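Local coordinates for protein CDP-glucose-4,6-dehydratase (Yersinia pseudotuberculosis, PDB 1RKX) that catalyses the dehydration of CDP-D-glucose to CDP-4-dehydro-6-deoxy-D-glucose, using NAD as its bound cofactor, at residues K10-T15 against I83-A88; H227-W232 against A300-L305; V330-N335 against E344-E349. All blocks are in the same frame, centred on the assembly; numbering follows the deposited sequence.

Overall arrangement
The three contacts do not touch: nearest atoms are about 13 to 14 Å apart for every pair. Interaction 1 lies in the parallel Rossmann sheet, and Met87 and Ala88, just beyond the end of strand 83-86, meet NAD directly. Interaction 2, whose centre is about 30 Å from that of interaction 1 and on the opposite side of the chain's centre, packs a strand against a loop that also reaches a second subunit; the side chain of Leu303 is about 9 Å from NAD. Interaction 3 pairs two helices near the C-terminus, with the side chain of Trp332 about 12 Å from NAD. Only interaction 1 touches NAD; the other two are structural packing.

Interaction 1. Residues K10-T15 against I83-A88; sequences KRVFVT and IVFHMA. With NAD (nicotinamide-adenine-dinucleotide), chain G.
The parallel sheet of the NAD-binding Rossmann fold brings Val12 to Thr15 alongside Ile83 to His86, and the C-terminal ends of these two strands lead to the cofactor. Their axes diverge by only 13°, and the backbone bonds alternate as expected for parallel pairing: Phe13 N gives to Ile83 O at 2.9 Å, and Phe85 N to Phe13 O at 2.9 Å. Thr15 N continues the ladder to Phe85 O.

Val12, Val14, Ile83 and Phe85 share one face of the sheet. Here Val12 CG1 meets the edge of the Phe85 ring near its plane, 3.6 Å from CD1, while Val14 CG1 lies beside the methyl of Met87. Leu25 and Leu29 of helix 20-31 cover this layer together with Trp7. Phe13 and Val84 pack on the other face through Phe13 CB and Val84 CG2.

The strand end is organised round the buried hydroxyl of Thr15. With chi1 at 65°, OG1 sits between the backbone N and the carbonyl carbon. It is 2.7 Å from His86 ND1, a hydrogen bond in which either atom could be the donor and OG1 lies near the imidazole plane. Ala88 N adds a nearly straight bond to Thr15 OG1 (3.1 Å, 169° at the hydrogen), whereas the one from Met87 N is strongly bent and weak; Met87 N also donates to the carbonyl oxygen Thr15 O, from above the carbonyl plane. Thr15 thus holds the loop residues 87-88 that follow strand 83-86, just where the chain reaches NAD.

Both loop residues also meet the cofactor. Ala88 CB rests 3.5 Å from N3A of the adenine, and the carbonyl oxygen Met87 O accepts a hydrogen bond from hydroxyl O3D of the nicotinamide ribose of NAD at 3.0 Å.

Interaction 2. Residues H227-W232 against A300-L305; sequences HAIRPW and AHYLKL
Ile229 and Pro231, on the broken strand 229-234 of a small mixed sheet, pack against Tyr302 and Leu303 of the loop that precedes helix 308-314. No hydrogen bond crosses between the segments.

The apolar part centres on a CH-pi contact. A chi1 of 52° sets Tyr302 CG between its own backbone N and carbonyl carbon, and Ile229 CG2 lies over one face of the ring that follows. This methyl stands 3.7 Å from the centroid of the Tyr302 ring and 17° off its normal, somewhat displaced toward CE2 and CZ. Pro231 extends the packing: its CD is 4.1 Å from Tyr302 CD1 and 3.6 Å from the carbonyl oxygen Leu303 O. Pro231 is also the centre of an inverse gamma turn, closed by Trp232 N to Arg230 O at 2.7 Å.

The polar ends of Tyr302 and Lys304, both buried, converge on Asp266. It receives the Tyr302 hydroxyl on one carboxylate oxygen and forms a salt bridge with Lys304 through the other, linking neighbouring side chains of the loop. Lys304 NZ also bonds to Ser308 of the second subunit, and Tyr302 packs on Met312 of that subunit, placing the loop at a subunit interface.

Arg230 folds back beside the aromatic contact, its guanidinium plane 19° from that of the Tyr302 ring. Arg230 NH1 forms a salt bridge with Glu299. The same nitrogen donates to Ile229 O at 2.6 Å, from above the carbonyl plane, while that oxygen lies nearly in the guanidinium plane and 3.4 Å from Tyr302 CB.

Interaction 3. Residues V330-N335 against E344-E349; sequences VGWHKN and EYSITE
Two groups grip Ser346 OG: Trp332 NE1 donates to it across the contact, and it is hydrogen-bonded to Met342 O, one turn earlier in its own helix. The indole bond is 3.1 Å long with 155° at the hydrogen, and OG lies close to the indole plane, so the bond helps fix the turn of that ring.

Tyr345 packs against the same indole. Its CB points toward helix 322-338, and its CG is anti to the backbone N. The edge of the phenol approaches the five-membered ring of Trp332 in an offset edge-to-face pair: centroids are 5.2 Å apart and the planes stand at 79°, with Tyr345 CD2 3.5 Å from Trp332 CD1. Over one face of the phenol sits Asn335 CB, a CH-pi contact 4.2 Å from the centroid. Tyr345 OH comes to 3.4 Å from the carbonyl carbon Gly331 C.

Trp24 of helix 20-31 meets the indole and touches Ser346, connecting the pair to the Rossmann domain. Neighbouring in sequence, joined by a short link and running at 166°, the helices form an antiparallel helical hairpin.

Interaction 1. Residues K10-T15 against I83-A88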
loop_
_atom_site.group_PDB
_atom_site.type_symbol
_atom_site.label_atom_id
_atom_site.label_comp_id
_atom_site.label_asym_id
_atom_site.label_seq_id
_atom_site.Cartn_x
_atom_site.Cartn_y
_atom_site.Cartn_z
ATOM N N LYS C 10 -12.759 -19.478 -35.920
ATOM C CA LYS C 10 -12.732 -19.694 -34.472
ATOM C C LYS C 10 -14.149 -19.742 -33.920
ATOM O O LYS C 10 -15.008 -18.956 -34.322
ATOM C CB LYS C 10 -11.959 -18.573 -33.768
ATOM C CG LYS C 10 -10.455 -18.577 -34.004
ATOM C CD LYS C 10 -9.799 -19.800 -33.387
ATOM C CE LYS C 10 -8.285 -19.747 -33.504
ATOM N NZ LYS C 10 -7.830 -19.690 -34.931
ATOM N N ARG C 11 -14.396 -20.670 -33.003
ATOM C CA ARG C 11 -15.714 -20.794 -32.397
ATOM C C ARG C 11 -15.721 -19.890 -31.165
ATOM O O ARG C 11 -15.076 -20.186 -30.162
ATOM C CB ARG C 11 -15.986 -22.251 -32.006
ATOM C CG ARG C 11 -15.909 -23.223 -33.179
ATOM C CD ARG C 11 -16.221 -24.648 -32.753
ATOM N NE ARG C 11 -17.642 -24.851 -32.479
ATOM C CZ ARG C 11 -18.596 -24.851 -33.406
ATOM N NH1 ARG C 11 -18.289 -24.656 -34.683
ATOM N NH2 ARG C 11 -19.863 -25.053 -33.061
ATOM N N VAL C 12 -16.456 -18.786 -31.259
ATOM C CA VAL C 12 -16.521 -17.804 -30.180
ATOM C C VAL C 12 -17.917 -17.691 -29.573
ATOM O O VAL C 12 -18.910 -17.504 -30.285
ATOM C CB VAL C 12 -16.074 -16.412 -30.699
ATOM C CG1 VAL C 12 -15.930 -15.430 -29.537
ATOM C CG2 VAL C 12 -14.761 -16.541 -31.455
ATOM N N PHE C 13 -17.977 -17.801 -28.249
ATOM C CA PHE C 13 -19.228 -17.723 -27.505
ATOM C C PHE C 13 -19.253 -16.362 -26.813
ATOM O O PHE C 13 -18.326 -16.020 -26.085
ATOM C CB PHE C 13 -19.274 -18.844 -26.463
ATOM C CG PHE C 13 -20.607 -18.990 -25.774
ATOM C CD1 PHE C 13 -21.641 -19.701 -26.373
ATOM C CD2 PHE C 13 -20.816 -18.438 -24.513
ATOM C CE1 PHE C 13 -22.871 -19.867 -25.724
ATOM C CE2 PHE C 13 -22.040 -18.595 -23.853
ATOM C CZ PHE C 13 -23.069 -19.311 -24.459
ATOM N N VAL C 14 -20.313 -15.594 -27.036
ATOM C CA VAL C 14 -20.423 -14.266 -26.448
ATOM C C VAL C 14 -21.700 -14.053 -25.636
ATOM O O VAL C 14 -22.794 -14.068 -26.195
ATOM C CB VAL C 14 -20.394 -13.174 -27.550
ATOM C CG1 VAL C 14 -20.505 -11.786 -26.912
ATOM C CG2 VAL C 14 -19.123 -13.295 -28.384
ATOM N N THR C 15 -21.577 -13.857 -24.325
ATOM C CA THR C 15 -22.773 -13.585 -23.536
ATOM C C THR C 15 -22.976 -12.085 -23.658
ATOM O O THR C 15 -21.999 -11.332 -23.752
ATOM C CB THR C 15 -22.617 -13.957 -22.033
ATOM O OG1 THR C 15 -21.620 -13.124 -21.419
ATOM C CG2 THR C 15 -22.234 -15.420 -21.880
ATOM N N ILE C 83 -13.133 -19.903 -27.564
ATOM C CA ILE C 83 -12.965 -18.576 -26.990
ATOM C C ILE C 83 -14.297 -18.068 -26.454
ATOM O O ILE C 83 -15.335 -18.188 -27.113
ATOM C CB ILE C 83 -12.438 -17.580 -28.046
ATOM C CG1 ILE C 83 -11.105 -18.078 -28.614
ATOM C CG2 ILE C 83 -12.247 -16.200 -27.415
ATOM C CD1 ILE C 83 -10.577 -17.243 -29.774
ATOM N N VAL C 84 -14.260 -17.487 -25.258
ATOM C CA VAL C 84 -15.462 -16.965 -24.635
ATOM C C VAL C 84 -15.292 -15.524 -24.159
ATOM O O VAL C 84 -14.293 -15.185 -23.530
ATOM C CB VAL C 84 -15.870 -17.806 -23.406
ATOM C CG1 VAL C 84 -17.087 -17.171 -22.732
ATOM C CG2 VAL C 84 -16.169 -19.242 -23.823
ATOM N N PHE C 85 -16.272 -14.686 -24.475
ATOM C CA PHE C 85 -16.290 -13.296 -24.029
ATOM C C PHE C 85 -17.549 -13.162 -23.181
ATOM O O PHE C 85 -18.668 -13.308 -23.692
ATOM C CB PHE C 85 -16.384 -12.321 -25.206
ATOM C CG PHE C 85 -15.118 -12.202 -26.006
ATOM C CD1 PHE C 85 -14.930 -12.967 -27.155
ATOM C CD2 PHE C 85 -14.119 -11.306 -25.625
ATOM C CE1 PHE C 85 -13.763 -12.838 -27.919
ATOM C CE2 PHE C 85 -12.947 -11.166 -26.379
ATOM C CZ PHE C 85 -12.770 -11.935 -27.531
ATOM N N HIS C 86 -17.377 -12.903 -21.888
ATOM C CA HIS C 86 -18.518 -12.759 -20.995
ATOM C C HIS C 86 -18.841 -11.285 -20.796
ATOM O O HIS C 86 -18.154 -10.588 -20.046
ATOM C CB HIS C 86 -18.219 -13.437 -19.651
ATOM C CG HIS C 86 -19.309 -13.286 -18.630
ATOM N ND1 HIS C 86 -20.637 -13.521 -18.915
ATOM C CD2 HIS C 86 -19.262 -12.933 -17.322
ATOM C CE1 HIS C 86 -21.362 -13.317 -17.828
ATOM N NE2 HIS C 86 -20.551 -12.960 -16.847
ATOM N N MET C 87 -19.881 -10.810 -21.477
ATOM C CA MET C 87 -20.280 -9.418 -21.360
ATOM C C MET C 87 -21.668 -9.208 -20.774
ATOM O O MET C 87 -22.066 -8.073 -20.525
ATOM C CB MET C 87 -20.185 -8.720 -22.717
ATOM C CG MET C 87 -18.753 -8.488 -23.160
ATOM S SD MET C 87 -18.592 -7.192 -24.397
ATOM C CE MET C 87 -18.915 -8.114 -25.848
ATOM N N ALA C 88 -22.404 -10.292 -20.554
ATOM C CA ALA C 88 -23.744 -10.182 -19.994
ATOM C C ALA C 88 -23.671 -9.757 -18.528
ATOM O O ALA C 88 -22.899 -10.314 -17.742
ATOM C CB ALA C 88 -24.486 -11.512 -20.117
HETATM P PA NAD G . -26.059 -3.343 -22.402
HETATM O O1A NAD G . -27.157 -3.182 -21.424
HETATM O O2A NAD G . -26.250 -2.727 -23.742
HETATM O O5B NAD G . -25.721 -4.900 -22.621
HETATM C C5B NAD G . -25.913 -5.819 -21.519
HETATM C C4B NAD G . -26.116 -7.247 -22.028
HETATM O O4B NAD G . -26.311 -7.990 -20.803
HETATM C C3B NAD G . -27.398 -7.416 -22.829
HETATM O O3B NAD G . -27.054 -8.136 -24.030
HETATM C C2B NAD G . -28.292 -8.181 -21.871
HETATM O O2B NAD G . -29.307 -8.981 -22.540
HETATM C C1B NAD G . -27.282 -8.964 -21.073
HETATM N N9A NAD G . -27.822 -9.452 -19.813
HETATM C C8A NAD G . -28.142 -8.725 -18.697
HETATM N N7A NAD G . -28.630 -9.465 -17.704
HETATM C C5A NAD G . -28.627 -10.748 -18.215
HETATM C C6A NAD G . -29.028 -11.981 -17.654
HETATM N N6A NAD G . -29.521 -12.164 -16.447
HETATM N N1A NAD G . -28.899 -13.101 -18.433
HETATM C C2A NAD G . -28.391 -12.944 -19.699
HETATM N N3A NAD G . -27.987 -11.858 -20.321
HETATM C C4A NAD G . -28.131 -10.768 -19.516
HETATM O O3 NAD G . -24.744 -2.821 -21.745
HETATM P PN NAD G . -23.221 -2.704 -22.334
HETATM O O1N NAD G . -22.940 -1.265 -22.329
HETATM O O2N NAD G . -23.199 -3.306 -23.691
HETATM O O5D NAD G . -22.361 -3.436 -21.226
HETATM C C5D NAD G . -21.644 -4.609 -21.626
HETATM C C4D NAD G . -20.814 -5.129 -20.470
HETATM O O4D NAD G . -19.814 -4.084 -20.227
HETATM C C3D NAD G . -21.486 -5.334 -19.112
HETATM O O3D NAD G . -20.788 -6.389 -18.420
HETATM C C2D NAD G . -21.260 -3.989 -18.435
HETATM O O2D NAD G . -21.378 -4.116 -17.008
HETATM C C1D NAD G . -19.855 -3.679 -18.878
HETATM N N1N NAD G . -19.536 -2.262 -18.752
HETATM C C2N NAD G . -20.012 -1.292 -19.652
HETATM C C3N NAD G . -19.591 0.139 -19.540
HETATM C C7N NAD G . -20.091 1.081 -20.558
HETATM O O7N NAD G . -19.712 2.258 -20.461
HETATM N N7N NAD G . -20.919 0.723 -21.561
HETATM C C4N NAD G . -18.762 0.559 -18.347
HETATM C C5N NAD G . -18.367 -0.590 -17.475
HETATM C C6N NAD G . -18.709 -1.847 -17.663
#

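Interaction 2. Residues H227-W232 against A300-L305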
loop_
_atom_site.group_PDB
_atom_site.type_symbol
_atom_site.label_atom_id
_atom_site.label_comp_id
_atom_site.label_asym_id
_atom_site.label_seq_id
_atom_site.Cartn_x
_atom_site.Cartn_y
_atom_site.Cartn_z
ATOM N N HIS C 227 -18.773 20.999 -16.524
ATOM C CA HIS C 227 -17.376 20.716 -16.210
ATOM C C HIS C 227 -17.091 19.243 -15.970
ATOM O O HIS C 227 -15.934 18.850 -15.817
ATOM C CB HIS C 227 -16.954 21.507 -14.975
ATOM C CG HIS C 227 -17.158 22.981 -15.108
ATOM N ND1 HIS C 227 -16.509 23.738 -16.058
ATOM C CD2 HIS C 227 -17.944 23.838 -14.415
ATOM C CE1 HIS C 227 -16.884 25.000 -15.944
ATOM N NE2 HIS C 227 -17.755 25.088 -14.953
ATOM N N ALA C 228 -18.144 18.435 -15.927
ATOM C CA ALA C 228 -17.991 17.005 -15.688
ATOM C C ALA C 228 -17.040 16.388 -16.701
ATOM O O ALA C 228 -17.173 16.603 -17.908
ATOM C CB ALA C 228 -19.354 16.311 -15.745
ATOM N N ILE C 229 -16.074 15.626 -16.196
ATOM C CA ILE C 229 -15.083 14.966 -17.038
ATOM C C ILE C 229 -15.115 13.459 -16.825
ATOM O O ILE C 229 -15.224 12.977 -15.695
ATOM C CB ILE C 229 -13.659 15.469 -16.725
ATOM C CG1 ILE C 229 -13.537 16.946 -17.089
ATOM C CG2 ILE C 229 -12.631 14.645 -17.490
ATOM C CD1 ILE C 229 -12.205 17.557 -16.708
ATOM N N ARG C 230 -15.021 12.721 -17.924
ATOM C CA ARG C 230 -15.024 11.267 -17.881
ATOM C C ARG C 230 -14.104 10.803 -19.009
ATOM O O ARG C 230 -14.063 11.420 -20.075
ATOM C CB ARG C 230 -16.440 10.734 -18.120
ATOM C CG ARG C 230 -17.489 11.200 -17.109
ATOM C CD ARG C 230 -17.429 10.390 -15.824
ATOM N NE ARG C 230 -18.459 10.794 -14.865
ATOM C CZ ARG C 230 -18.397 11.883 -14.102
ATOM N NH1 ARG C 230 -17.349 12.697 -14.170
ATOM N NH2 ARG C 230 -19.390 12.159 -13.266
ATOM N N PRO C 231 -13.326 9.735 -18.777
ATOM C CA PRO C 231 -12.435 9.259 -19.838
ATOM C C PRO C 231 -13.218 8.539 -20.936
ATOM O O PRO C 231 -13.158 7.318 -21.062
ATOM C CB PRO C 231 -11.467 8.344 -19.091
ATOM C CG PRO C 231 -12.289 7.822 -17.964
ATOM C CD PRO C 231 -13.063 9.034 -17.508
ATOM N N TRP C 232 -13.954 9.313 -21.727
ATOM C CA TRP C 232 -14.755 8.760 -22.813
ATOM C C TRP C 232 -13.895 8.069 -23.870
ATOM O O TRP C 232 -12.784 8.504 -24.168
ATOM C CB TRP C 232 -15.577 9.864 -23.486
ATOM C CG TRP C 232 -16.477 10.608 -22.551
ATOM C CD1 TRP C 232 -16.334 11.899 -22.126
ATOM C CD2 TRP C 232 -17.652 10.103 -21.913
ATOM N NE1 TRP C 232 -17.351 12.228 -21.264
ATOM C CE2 TRP C 232 -18.175 11.143 -21.115
ATOM C CE3 TRP C 232 -18.316 8.867 -21.938
ATOM C CZ2 TRP C 232 -19.334 10.988 -20.345
ATOM C CZ3 TRP C 232 -19.472 8.711 -21.173
ATOM C CH2 TRP C 232 -19.968 9.769 -20.386
ATOM N N ALA C 300 -13.764 17.239 -7.668
ATOM C CA ALA C 300 -12.319 17.410 -7.563
ATOM C C ALA C 300 -11.580 16.363 -8.392
ATOM O O ALA C 300 -10.447 16.582 -8.829
ATOM C CB ALA C 300 -11.888 17.315 -6.101
ATOM N N HIS C 301 -12.228 15.228 -8.615
ATOM C CA HIS C 301 -11.609 14.151 -9.377
ATOM C C HIS C 301 -12.646 13.260 -10.043
ATOM O O HIS C 301 -13.834 13.316 -9.728
ATOM C CB HIS C 301 -10.760 13.291 -8.447
ATOM C CG HIS C 301 -11.532 12.728 -7.296
ATOM N ND1 HIS C 301 -11.819 13.461 -6.164
ATOM C CD2 HIS C 301 -12.142 11.531 -7.132
ATOM C CE1 HIS C 301 -12.573 12.740 -5.354
ATOM N NE2 HIS C 301 -12.785 11.565 -5.919
ATOM N N TYR C 302 -12.172 12.429 -10.963
ATOM C CA TYR C 302 -13.024 11.488 -11.675
ATOM C C TYR C 302 -12.272 10.164 -11.792
ATOM O O TYR C 302 -11.046 10.140 -11.882
ATOM C CB TYR C 302 -13.378 12.030 -13.064
ATOM C CG TYR C 302 -12.187 12.458 -13.887
ATOM C CD1 TYR C 302 -11.517 11.552 -14.710
ATOM C CD2 TYR C 302 -11.721 13.774 -13.838
ATOM C CE1 TYR C 302 -10.413 11.948 -15.468
ATOM C CE2 TYR C 302 -10.617 14.178 -14.587
ATOM C CZ TYR C 302 -9.971 13.260 -15.401
ATOM O OH TYR C 302 -8.888 13.658 -16.148
ATOM N N LEU C 303 -13.023 9.072 -11.770
ATOM C CA LEU C 303 -12.480 7.717 -11.859
ATOM C C LEU C 303 -11.797 7.473 -13.200
ATOM O O LEU C 303 -12.392 7.691 -14.252
ATOM C CB LEU C 303 -13.620 6.706 -11.673
ATOM C CG LEU C 303 -13.356 5.208 -11.467
ATOM C CD1 LEU C 303 -12.556 4.632 -12.626
ATOM C CD2 LEU C 303 -12.627 5.003 -10.157
ATOM N N LYS C 304 -10.546 7.027 -13.158
ATOM C CA LYS C 304 -9.808 6.724 -14.381
ATOM C C LYS C 304 -8.880 5.542 -14.142
ATOM O O LYS C 304 -8.628 5.158 -12.999
ATOM C CB LYS C 304 -9.014 7.941 -14.872
ATOM C CG LYS C 304 -7.864 8.354 -13.995
ATOM C CD LYS C 304 -7.129 9.540 -14.606
ATOM C CE LYS C 304 -5.947 9.947 -13.746
ATOM N NZ LYS C 304 -5.180 11.061 -14.348
ATOM N N LEU C 305 -8.368 4.971 -15.225
ATOM C CA LEU C 305 -7.506 3.806 -15.132
ATOM C C LEU C 305 -6.124 4.036 -15.718
ATOM O O LEU C 305 -5.954 4.807 -16.660
ATOM C CB LEU C 305 -8.155 2.627 -15.868
ATOM C CG LEU C 305 -9.591 2.232 -15.507
ATOM C CD1 LEU C 305 -10.019 1.037 -16.362
ATOM C CD2 LEU C 305 -9.674 1.889 -14.035
#

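Interaction 3. Residues V330-N335 against E344-E349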
loop_
_atom_site.group_PDB
_atom_site.type_symbol
_atom_site.label_atom_id
_atom_site.label_comp_id
_atom_site.label_asym_id
_atom_site.label_seq_id
_atom_site.Cartn_x
_atom_site.Cartn_y
_atom_site.Cartn_z
ATOM N N VAL C 330 -21.892 11.073 -34.337
ATOM C CA VAL C 330 -22.901 11.871 -35.011
ATOM C C VAL C 330 -23.193 11.269 -36.381
ATOM O O VAL C 330 -24.348 11.177 -36.797
ATOM C CB VAL C 330 -22.434 13.340 -35.167
ATOM C CG1 VAL C 330 -23.416 14.116 -36.038
ATOM C CG2 VAL C 330 -22.321 13.989 -33.797
ATOM N N GLY C 331 -22.145 10.840 -37.072
ATOM C CA GLY C 331 -22.331 10.252 -38.384
ATOM C C GLY C 331 -23.205 9.011 -38.331
ATOM O O GLY C 331 -24.143 8.860 -39.120
ATOM N N TRP C 332 -22.895 8.117 -37.395
ATOM C CA TRP C 332 -23.656 6.887 -37.240
ATOM C C TRP C 332 -25.124 7.208 -36.983
ATOM O O TRP C 332 -26.019 6.642 -37.614
ATOM C CB TRP C 332 -23.090 6.068 -36.075
ATOM C CG TRP C 332 -23.511 4.629 -36.078
ATOM C CD1 TRP C 332 -22.775 3.563 -36.505
ATOM C CD2 TRP C 332 -24.765 4.099 -35.632
ATOM N NE1 TRP C 332 -23.489 2.400 -36.351
ATOM C CE2 TRP C 332 -24.715 2.699 -35.818
ATOM C CE3 TRP C 332 -25.927 4.670 -35.095
ATOM C CZ2 TRP C 332 -25.783 1.856 -35.488
ATOM C CZ3 TRP C 332 -26.993 3.831 -34.765
ATOM C CH2 TRP C 332 -26.911 2.438 -34.963
ATOM N N HIS C 333 -25.382 8.141 -36.083
ATOM C CA HIS C 333 -26.760 8.468 -35.778
ATOM C C HIS C 333 -27.564 8.998 -36.963
ATOM O O HIS C 333 -28.625 8.456 -37.278
ATOM C CB HIS C 333 -26.838 9.463 -34.625
ATOM C CG HIS C 333 -28.080 9.320 -33.809
ATOM N ND1 HIS C 333 -28.376 8.170 -33.108
ATOM C CD2 HIS C 333 -29.115 10.168 -33.599
ATOM C CE1 HIS C 333 -29.540 8.317 -32.501
ATOM N NE2 HIS C 333 -30.009 9.520 -32.782
ATOM N N LYS C 334 -27.076 10.042 -37.624
ATOM C CA LYS C 334 -27.827 10.588 -38.751
ATOM C C LYS C 334 -28.014 9.596 -39.894
ATOM O O LYS C 334 -29.006 9.665 -40.618
ATOM C CB LYS C 334 -27.212 11.901 -39.258
ATOM C CG LYS C 334 -25.710 11.925 -39.419
ATOM C CD LYS C 334 -25.266 13.288 -39.962
ATOM C CE LYS C 334 -25.796 14.444 -39.111
ATOM N NZ LYS C 334 -25.418 15.780 -39.657
ATOM N N ASN C 335 -27.078 8.670 -40.067
ATOM C CA ASN C 335 -27.256 7.679 -41.115
ATOM C C ASN C 335 -28.415 6.778 -40.702
ATOM O O ASN C 335 -29.232 6.377 -41.532
ATOM C CB ASN C 335 -25.989 6.852 -41.323
ATOM C CG ASN C 335 -25.107 7.414 -42.427
ATOM O OD1 ASN C 335 -24.240 8.260 -42.184
ATOM N ND2 ASN C 335 -25.341 6.959 -43.659
ATOM N N GLU C 344 -24.463 -2.725 -42.661
ATOM C CA GLU C 344 -23.313 -2.437 -43.507
ATOM C C GLU C 344 -22.547 -1.226 -42.997
ATOM O O GLU C 344 -21.321 -1.213 -43.022
ATOM C CB GLU C 344 -23.756 -2.178 -44.948
ATOM C CG GLU C 344 -24.270 -3.410 -45.669
ATOM C CD GLU C 344 -23.303 -4.577 -45.582
ATOM O OE1 GLU C 344 -22.084 -4.361 -45.762
ATOM O OE2 GLU C 344 -23.762 -5.714 -45.339
ATOM N N TYR C 345 -23.270 -0.209 -42.541
ATOM C CA TYR C 345 -22.617 0.993 -42.031
ATOM C C TYR C 345 -21.721 0.648 -40.847
ATOM O O TYR C 345 -20.590 1.124 -40.752
ATOM C CB TYR C 345 -23.650 2.032 -41.592
ATOM C CG TYR C 345 -23.041 3.379 -41.266
ATOM C CD1 TYR C 345 -22.866 4.346 -42.259
ATOM C CD2 TYR C 345 -22.614 3.677 -39.969
ATOM C CE1 TYR C 345 -22.284 5.579 -41.968
ATOM C CE2 TYR C 345 -22.028 4.906 -39.666
ATOM C CZ TYR C 345 -21.868 5.851 -40.672
ATOM O OH TYR C 345 -21.300 7.072 -40.395
ATOM N N SER C 346 -22.225 -0.192 -39.944
ATOM C CA SER C 346 -21.453 -0.584 -38.765
ATOM C C SER C 346 -20.238 -1.411 -39.147
ATOM O O SER C 346 -19.185 -1.301 -38.521
ATOM C CB SER C 346 -22.335 -1.362 -37.781
ATOM O OG SER C 346 -23.370 -0.530 -37.288
ATOM N N ILE C 347 -20.378 -2.234 -40.179
ATOM C CA ILE C 347 -19.261 -3.055 -40.634
ATOM C C ILE C 347 -18.162 -2.140 -41.161
ATOM O O ILE C 347 -16.977 -2.351 -40.901
ATOM C CB ILE C 347 -19.686 -4.010 -41.771
ATOM C CG1 ILE C 347 -20.790 -4.948 -41.278
ATOM C CG2 ILE C 347 -18.477 -4.801 -42.264
ATOM C CD1 ILE C 347 -20.416 -5.750 -40.053
ATOM N N THR C 348 -18.566 -1.122 -41.914
ATOM C CA THR C 348 -17.612 -0.168 -42.464
ATOM C C THR C 348 -16.927 0.603 -41.339
ATOM O O THR C 348 -15.745 0.926 -41.435
ATOM C CB THR C 348 -18.306 0.823 -43.421
ATOM O OG1 THR C 348 -18.778 0.114 -44.574
ATOM C CG2 THR C 348 -17.338 1.917 -43.863
ATOM N N GLU C 349 -17.670 0.898 -40.272
ATOM C CA GLU C 349 -17.089 1.618 -39.148
ATOM C C GLU C 349 -15.982 0.774 -38.538
ATOM O O GLU C 349 -14.917 1.281 -38.193
ATOM C CB GLU C 349 -18.151 1.933 -38.094
ATOM C CG GLU C 349 -17.623 2.789 -36.963
ATOM C CD GLU C 349 -18.497 3.993 -36.696
ATOM O OE1 GLU C 349 -18.880 4.679 -37.666
ATOM O OE2 GLU C 349 -18.794 4.263 -35.514
#